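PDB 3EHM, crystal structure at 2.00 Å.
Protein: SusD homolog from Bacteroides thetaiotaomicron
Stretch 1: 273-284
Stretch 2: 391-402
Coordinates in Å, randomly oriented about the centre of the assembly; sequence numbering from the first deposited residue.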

# COMPACT_ATOMS: atom_id res chain seq x y z
N GLY A 273 14.47 -1.88 -4.11
CA GLY A 273 14.59 -2.75 -2.95
C GLY A 273 15.05 -4.16 -3.28
O GLY A 273 14.79 -4.67 -4.37
N ALA A 274 15.71 -4.80 -2.32
CA ALA A 274 16.23 -6.16 -2.51
C ALA A 274 15.15 -7.21 -2.69
O ALA A 274 15.26 -8.08 -3.55
CB ALA A 274 17.12 -6.54 -1.33
N THR A 275 14.09 -7.13 -1.89
CA THR A 275 13.02 -8.10 -1.99
C THR A 275 12.36 -8.13 -3.37
O THR A 275 12.29 -9.18 -4.01
CB THR A 275 11.93 -7.83 -0.94
OG1 THR A 275 12.52 -7.85 0.37
CG2 THR A 275 10.85 -8.91 -1.01
N ILE A 276 11.89 -6.98 -3.85
CA ILE A 276 11.25 -6.97 -5.14
C ILE A 276 12.24 -7.36 -6.25
O ILE A 276 11.88 -8.02 -7.21
CB ILE A 276 10.57 -5.60 -5.43
CG1 ILE A 276 9.65 -5.74 -6.65
CG2 ILE A 276 11.62 -4.52 -5.64
CD1 ILE A 276 8.79 -4.51 -6.90
N TRP A 277 13.50 -6.96 -6.09
CA TRP A 277 14.50 -7.32 -7.09
C TRP A 277 14.65 -8.84 -7.14
O TRP A 277 14.70 -9.43 -8.21
CB TRP A 277 15.86 -6.72 -6.77
CG TRP A 277 16.96 -7.36 -7.58
CD1 TRP A 277 17.27 -7.12 -8.89
CD2 TRP A 277 17.83 -8.42 -7.15
NE1 TRP A 277 18.28 -7.97 -9.30
CE2 TRP A 277 18.64 -8.78 -8.25
CE3 TRP A 277 17.99 -9.11 -5.94
CZ2 TRP A 277 19.60 -9.79 -8.18
CZ3 TRP A 277 18.95 -10.12 -5.86
CH2 TRP A 277 19.74 -10.45 -6.98
N GLY A 278 14.73 -9.46 -5.96
CA GLY A 278 14.88 -10.90 -5.88
C GLY A 278 13.82 -11.66 -6.64
O GLY A 278 14.12 -12.62 -7.35
N TYR A 279 12.56 -11.24 -6.48
CA TYR A 279 11.46 -11.90 -7.18
C TYR A 279 11.51 -11.61 -8.68
O TYR A 279 11.43 -12.53 -9.49
CB TYR A 279 10.12 -11.44 -6.61
CG TYR A 279 9.80 -12.05 -5.26
CD1 TYR A 279 9.42 -13.39 -5.15
CD2 TYR A 279 9.93 -11.31 -4.08
CE1 TYR A 279 9.19 -13.98 -3.92
CE2 TYR A 279 9.70 -11.90 -2.84
CZ TYR A 279 9.33 -13.23 -2.76
OH TYR A 279 9.13 -13.83 -1.53
N LEU A 280 11.66 -10.35 -9.06
CA LEU A 280 11.69 -9.98 -10.47
C LEU A 280 12.81 -10.70 -11.21
O LEU A 280 12.60 -11.18 -12.32
CB LEU A 280 11.85 -8.46 -10.62
CG LEU A 280 10.70 -7.62 -10.06
CD1 LEU A 280 11.03 -6.14 -10.17
CD2 LEU A 280 9.42 -7.94 -10.81
N ASP A 281 13.98 -10.77 -10.59
CA ASP A 281 15.13 -11.44 -11.20
C ASP A 281 14.92 -12.95 -11.31
O ASP A 281 15.03 -13.53 -12.38
CB ASP A 281 16.40 -11.17 -10.39
CG ASP A 281 17.63 -11.80 -11.01
OD1 ASP A 281 18.16 -11.23 -11.99
OD2 ASP A 281 18.06 -12.88 -10.54
N GLY A 282 14.62 -13.58 -10.18
CA GLY A 282 14.42 -15.02 -10.17
C GLY A 282 13.28 -15.52 -11.05
O GLY A 282 13.36 -16.61 -11.61
N TYR A 283 12.23 -14.72 -11.17
CA TYR A 283 11.08 -15.09 -11.98
C TYR A 283 11.26 -14.69 -13.44
O TYR A 283 10.36 -14.92 -14.26
CB TYR A 283 9.81 -14.40 -11.44
CG TYR A 283 9.29 -14.90 -10.10
CD1 TYR A 283 8.23 -14.25 -9.47
CD2 TYR A 283 9.83 -16.04 -9.48
CE1 TYR A 283 7.70 -14.71 -8.27
CE2 TYR A 283 9.30 -16.51 -8.26
CZ TYR A 283 8.24 -15.84 -7.67
OH TYR A 283 7.69 -16.28 -6.49
N LYS A 284 12.40 -14.10 -13.77
CA LYS A 284 12.65 -13.64 -15.13
C LYS A 284 11.46 -12.77 -15.54
O LYS A 284 10.87 -12.94 -16.62
CB LYS A 284 12.81 -14.84 -16.08
CG LYS A 284 14.03 -15.70 -15.77
CD LYS A 284 14.32 -16.69 -16.90
CE LYS A 284 15.69 -17.35 -16.72
NZ LYS A 284 16.07 -18.20 -17.90
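Stretch 2 391-402: TGKPTGLTGSNY

Stretch 2 crosses the helix 274-282 as an extended, irregular segment. Its phi/psi values from Gly392 to Leu397 run from -81/156 through -57/151 at Pro394 to -109/116, and helical values appear only at 399-401, without the regular bonds. Direction follows from the register: Gly392 lies nearest Tyr283 (CA to CA 5.5 Å), Pro394 nearest Gly282 (4.2 Å) and Thr395 nearest Gly278 (4.5 Å), so the segment runs antiparallel to the helix, from its C-terminal end back toward Ala274. Together the stretches bury 508 Å².

Thr395 covers the most surface. Its N donates to Gly278 O at 2.8 Å with an angle of 170°, although that carbonyl also accepts Gly282 N within the helix at 3.0 Å. With chi1 at -51° (m), Thr395 OG1 donates to Asp281 OD2 at 2.6 Å, while Thr395 CG2 packs on Trp277 CH2 at 3.8 Å.

The close approach depends on glycine. An ideal CB on Gly282 would fall 2.2 Å from Lys393 O and 2.7 Å from Pro394 CA; one on Gly278 would fall 2.8 Å from Thr395 O. In the bare space Gly282 CA comes 3.4 Å from Lys393 O, a CA-H...O contact with an angle of 134° at H. One water donates to both Gly282 O (2.7 Å) and Lys393 O (3.1 Å), linking the backbones again.

Pro394 meets two tyrosines. Its CB lies 4.0 Å from the centroid of the Tyr279 ring and 30° off the normal, a CH-pi contact over the face, and its CD lies 3.8 Å from Tyr283 CE2.

Trp277, a t rotamer whose ring end reaches nearer than its CB direction suggests, puts CZ3 3.8 Å from Leu397 CD1. Leu397 CD2 completes the apolar patch, 3.8 Å from Ala274 CB.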

# COMPACT_ATOMS: atom_id res chain seq x y z
N THR A 391 9.18 -21.89 -13.54
CA THR A 391 9.27 -22.61 -12.28
C THR A 391 10.47 -22.16 -11.46
O THR A 391 10.95 -22.88 -10.58
CB THR A 391 9.37 -24.13 -12.53
OG1 THR A 391 10.59 -24.41 -13.23
CG2 THR A 391 8.19 -24.62 -13.37
N GLY A 392 10.97 -20.96 -11.75
CA GLY A 392 12.11 -20.45 -11.02
C GLY A 392 11.70 -19.84 -9.69
O GLY A 392 10.56 -19.42 -9.51
N LYS A 393 12.64 -19.79 -8.75
CA LYS A 393 12.37 -19.23 -7.43
C LYS A 393 13.08 -17.88 -7.30
O LYS A 393 14.01 -17.59 -8.06
CB LYS A 393 12.87 -20.18 -6.33
CG LYS A 393 11.91 -21.33 -6.01
CD LYS A 393 11.66 -22.21 -7.21
CE LYS A 393 10.75 -23.38 -6.88
NZ LYS A 393 10.48 -24.22 -8.09
N PRO A 394 12.64 -17.04 -6.35
CA PRO A 394 13.30 -15.74 -6.20
C PRO A 394 14.80 -15.86 -5.96
O PRO A 394 15.28 -16.84 -5.39
CB PRO A 394 12.55 -15.11 -5.02
CG PRO A 394 12.05 -16.29 -4.25
CD PRO A 394 11.59 -17.22 -5.34
N THR A 395 15.53 -14.84 -6.39
CA THR A 395 16.98 -14.84 -6.25
C THR A 395 17.40 -14.27 -4.90
O THR A 395 16.91 -13.23 -4.47
CB THR A 395 17.63 -14.01 -7.35
OG1 THR A 395 17.13 -14.44 -8.62
CG2 THR A 395 19.15 -14.18 -7.31
N GLY A 396 18.32 -14.97 -4.25
CA GLY A 396 18.80 -14.50 -2.97
C GLY A 396 19.90 -13.49 -3.16
O GLY A 396 20.45 -13.35 -4.26
N LEU A 397 20.23 -12.77 -2.10
CA LEU A 397 21.29 -11.78 -2.16
C LEU A 397 22.44 -12.34 -1.35
O LEU A 397 22.31 -12.58 -0.14
CB LEU A 397 20.78 -10.46 -1.58
CG LEU A 397 21.49 -9.16 -1.97
CD1 LEU A 397 21.71 -9.11 -3.47
CD2 LEU A 397 20.64 -7.97 -1.51
N THR A 398 23.56 -12.60 -2.00
CA THR A 398 24.71 -13.13 -1.29
C THR A 398 25.62 -11.96 -0.92
O THR A 398 25.48 -10.86 -1.46
CB THR A 398 25.52 -14.11 -2.15
OG1 THR A 398 26.17 -13.39 -3.21
CG2 THR A 398 24.60 -15.18 -2.75
N GLY A 399 26.53 -12.21 0.01
CA GLY A 399 27.45 -11.17 0.43
C GLY A 399 28.21 -10.65 -0.76
O GLY A 399 28.53 -9.46 -0.85
N SER A 400 28.49 -11.54 -1.70
CA SER A 400 29.22 -11.19 -2.91
C SER A 400 28.43 -10.22 -3.79
O SER A 400 28.91 -9.13 -4.10
CB SER A 400 29.53 -12.45 -3.72
OG SER A 400 30.15 -13.43 -2.91
N ASN A 401 27.22 -10.62 -4.17
CA ASN A 401 26.37 -9.82 -5.04
C ASN A 401 25.98 -8.44 -4.48
O ASN A 401 25.82 -7.50 -5.25
CB ASN A 401 25.09 -10.59 -5.39
CG ASN A 401 24.35 -9.97 -6.57
OD1 ASN A 401 23.12 -9.91 -6.58
ND2 ASN A 401 25.10 -9.53 -7.57
N TYR A 402 25.81 -8.33 -3.17
CA TYR A 402 25.44 -7.05 -2.59
C TYR A 402 26.68 -6.17 -2.52
O TYR A 402 27.66 -6.52 -1.87
CB TYR A 402 24.84 -7.23 -1.20
CG TYR A 402 24.20 -5.96 -0.69
CD1 TYR A 402 23.13 -5.38 -1.38
CD2 TYR A 402 24.68 -5.31 0.44
CE1 TYR A 402 22.56 -4.19 -0.96
CE2 TYR A 402 24.11 -4.11 0.88
CZ TYR A 402 23.05 -3.56 0.18
OH TYR A 402 22.48 -2.38 0.59
O HOH W 1 15.29 -18.35 -10.78